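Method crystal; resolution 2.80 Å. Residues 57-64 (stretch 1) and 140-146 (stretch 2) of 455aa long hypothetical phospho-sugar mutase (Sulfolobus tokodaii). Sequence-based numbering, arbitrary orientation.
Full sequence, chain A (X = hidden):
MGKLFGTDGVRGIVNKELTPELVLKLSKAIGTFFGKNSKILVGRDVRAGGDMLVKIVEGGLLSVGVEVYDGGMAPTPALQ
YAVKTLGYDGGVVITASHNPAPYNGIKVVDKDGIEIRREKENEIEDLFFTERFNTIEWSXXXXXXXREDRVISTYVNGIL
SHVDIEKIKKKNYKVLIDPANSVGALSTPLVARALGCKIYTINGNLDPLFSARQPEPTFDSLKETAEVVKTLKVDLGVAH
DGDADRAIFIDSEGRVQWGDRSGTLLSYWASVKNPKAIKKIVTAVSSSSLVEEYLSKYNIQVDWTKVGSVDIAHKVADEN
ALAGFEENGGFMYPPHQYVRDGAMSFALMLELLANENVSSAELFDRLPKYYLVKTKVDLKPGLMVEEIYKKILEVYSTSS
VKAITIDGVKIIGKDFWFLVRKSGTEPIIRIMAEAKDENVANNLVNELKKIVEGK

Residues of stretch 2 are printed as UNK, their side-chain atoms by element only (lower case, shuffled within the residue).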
# COMPACT_ATOMS: atom_id res chain seq x y z
N VAL A 57 9.27 22.14 -0.84
CA VAL A 57 8.89 21.59 -2.13
C VAL A 57 8.31 22.67 -3.04
O VAL A 57 8.73 22.82 -4.20
CB VAL A 57 7.86 20.40 -1.96
CG1 VAL A 57 7.17 20.08 -3.31
CG2 VAL A 57 8.58 19.13 -1.43
N GLU A 58 7.34 23.43 -2.52
CA GLU A 58 6.70 24.51 -3.27
C GLU A 58 7.72 25.55 -3.72
O GLU A 58 7.69 26.01 -4.88
CB GLU A 58 5.61 25.15 -2.41
CG GLU A 58 4.46 24.20 -2.21
CD GLU A 58 3.38 24.70 -1.26
OE1 GLU A 58 2.38 23.95 -1.16
OE2 GLU A 58 3.51 25.79 -0.64
N GLY A 59 8.61 25.91 -2.80
CA GLY A 59 9.65 26.85 -3.15
C GLY A 59 10.50 26.24 -4.25
O GLY A 59 10.84 26.90 -5.22
N GLY A 60 10.83 24.95 -4.11
CA GLY A 60 11.63 24.28 -5.12
C GLY A 60 10.99 24.19 -6.50
O GLY A 60 11.65 24.42 -7.52
N LEU A 61 9.70 23.87 -6.54
CA LEU A 61 9.00 23.76 -7.81
C LEU A 61 8.84 25.13 -8.53
O LEU A 61 8.84 25.21 -9.76
CB LEU A 61 7.65 23.08 -7.58
CG LEU A 61 7.72 21.64 -7.05
CD1 LEU A 61 6.36 21.19 -6.48
CD2 LEU A 61 8.18 20.71 -8.19
N LEU A 62 8.68 26.21 -7.76
CA LEU A 62 8.55 27.52 -8.39
C LEU A 62 9.88 27.86 -9.08
O LEU A 62 9.91 28.26 -10.25
CB LEU A 62 8.16 28.59 -7.35
CG LEU A 62 6.77 28.42 -6.69
CD1 LEU A 62 6.59 29.41 -5.57
CD2 LEU A 62 5.66 28.59 -7.72
N SER A 63 11.00 27.66 -8.39
CA SER A 63 12.31 27.96 -8.98
C SER A 63 12.48 27.33 -10.37
O SER A 63 13.29 27.80 -11.18
CB SER A 63 13.45 27.50 -8.06
OG SER A 63 13.52 26.08 -7.95
N VAL A 64 11.74 26.27 -10.65
CA VAL A 64 11.89 25.67 -11.95
C VAL A 64 10.66 25.82 -12.85
O VAL A 64 10.42 25.02 -13.77
CB VAL A 64 12.31 24.21 -11.82
CG1 VAL A 64 13.72 24.16 -11.26
CG2 VAL A 64 11.35 23.45 -10.91
N UNK A 140 10.18 35.57 -15.20
CA UNK A 140 9.07 34.64 -15.37
C UNK A 140 8.79 33.95 -14.03
O UNK A 140 7.94 33.07 -13.91
c UNK A 140 9.33 33.62 -16.52
o UNK A 140 10.51 32.86 -16.39
N UNK A 141 9.49 34.41 -13.00
CA UNK A 141 9.34 33.88 -11.66
C UNK A 141 8.28 34.74 -10.96
O UNK A 141 8.56 35.39 -9.96
c UNK A 141 12.58 33.29 -9.59
c UNK A 141 10.90 31.59 -10.26
c UNK A 141 10.69 33.98 -10.97
c UNK A 141 11.11 33.03 -9.87
N UNK A 142 7.06 34.75 -11.49
CA UNK A 142 5.99 35.58 -10.92
C UNK A 142 4.71 34.83 -10.52
O UNK A 142 3.63 35.37 -10.63
c UNK A 142 5.61 36.71 -11.92
o UNK A 142 5.29 36.15 -13.21
c UNK A 142 6.77 37.63 -12.12
N UNK A 143 4.82 33.59 -10.04
CA UNK A 143 3.62 32.85 -9.70
C UNK A 143 3.42 32.52 -8.24
O UNK A 143 4.37 32.22 -7.53
c UNK A 143 2.36 30.73 -10.04
c UNK A 143 3.57 31.53 -10.45
o UNK A 143 3.51 31.80 -11.86
N UNK A 144 2.17 32.57 -7.80
CA UNK A 144 1.81 32.24 -6.43
C UNK A 144 1.31 30.83 -6.46
O UNK A 144 0.75 30.40 -7.46
c UNK A 144 1.23 34.52 -5.46
o UNK A 144 -1.02 35.11 -4.79
o UNK A 144 0.49 36.73 -4.90
c UNK A 144 0.14 35.52 -5.02
c UNK A 144 0.70 33.16 -5.91
N UNK A 145 1.51 30.09 -5.37
CA UNK A 145 0.99 28.73 -5.36
C UNK A 145 -0.51 28.87 -5.11
O UNK A 145 -0.95 29.67 -4.29
c UNK A 145 2.94 28.47 -3.80
c UNK A 145 0.73 27.54 -3.12
c UNK A 145 1.67 27.83 -4.27
N UNK A 146 -1.29 28.11 -5.86
CA UNK A 146 -2.73 28.13 -5.75
C UNK A 146 -3.21 27.06 -4.76
O UNK A 146 -2.48 26.15 -4.41
c UNK A 146 -3.35 29.73 -10.63
c UNK A 146 -3.00 28.99 -8.18
n UNK A 146 -1.98 30.27 -10.89
c UNK A 146 -3.48 28.60 -9.59
c UNK A 146 -3.33 27.90 -7.14

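Position 140 carries two side-chain atoms, a carbon followed by an oxygen. A single carbon bearing one oxygen is a hydroxymethyl group, and the residue is Ser140. Its side chain is out of reach of stretch 1; the hydroxyl is satisfied by a hydrogen bond elsewhere in the structure.

Position 141 has four side-chain carbons and no heteroatom. The first carbon leads to a second, which forks into two terminal carbons, and one of these touches Leu62 O and Ser63 CA. This is the pattern of leucine rather than of isoleucine, whose branch lies at the first carbon, and the residue is Leu141, with chi1 in t and chi2 in p. Its CA-to-CB bond runs sideways to the helix, yet the end of the side chain comes nearer, so that CD1 packs against backbone atoms of Leu62 and Ser63: Leu141 CD1 lies 3.5 Å from Leu62 O and 4.1 Å from Ser63 CA.

At position 142 the first side-chain carbon bears one oxygen and one carbon. That branched, hydroxylated pattern identifies Thr142. The side chain is out of reach of stretch 1 and takes no part in the contact, while its backbone N makes a weak hydrogen bond to Ser140 O.

Position 143 repeats the same three atoms, a carbon carrying an oxygen and a methyl, and its backbone O lies near Leu62 CD2. It is therefore Thr143. Here the CA-to-CB bond points toward the helix, but the closest approach belongs to the main chain: the backbone O of Thr143 is 3.9 Å from Leu62 CD2.

Position 144 shows three carbons in a row, the last carrying two oxygens. This carboxylate at the end of a two-methylene chain is Glu144. Its CA-to-CB bond points away from stretch 1, and the extended side chain leaves the helix untouched.

Position 145 has three carbons, the first carrying the other two, with no heteroatom; the branch carbons approach Leu62 CD1 and Glu58 OE2. The compact fork directly at the first carbon defines Val145. It faces the helix: Val145 CG1 reaches Leu62 CD1 at 4.2 Å, and both methyls lie near Glu58 OE2, CG2 only marginally closer at 4.1 Å. Its chi1 of -16° falls between the usual wells.

Position 146 bears four carbons in a row ending in a nitrogen, which makes it Lys146. Its side chain is out of reach of stretch 1, and NZ is hydrogen-bonded elsewhere in the structure.

The contact is small, burying 255 Å² in total, and no hydrogen bond crosses it. Leu62 is its centre, covered over 77 Å², because it meets Leu141 through its backbone O and Thr143 and Val145 through its side-chain methyls. Glu58, one helical turn earlier, presents its side chain on the same face and extends the contact along Val145. Ser63 turns its CB away and uses its hydroxyl within the helix, where Ser63 OG donates to Gly60 O at 2.5 Å. The contact is one of van der Waals packing centred on Leu62, with one apolar side-chain pair, Leu62 CD1 to Val145 CG1 at 4.2 Å.

Stretch 2 140-146: SLTTEVK
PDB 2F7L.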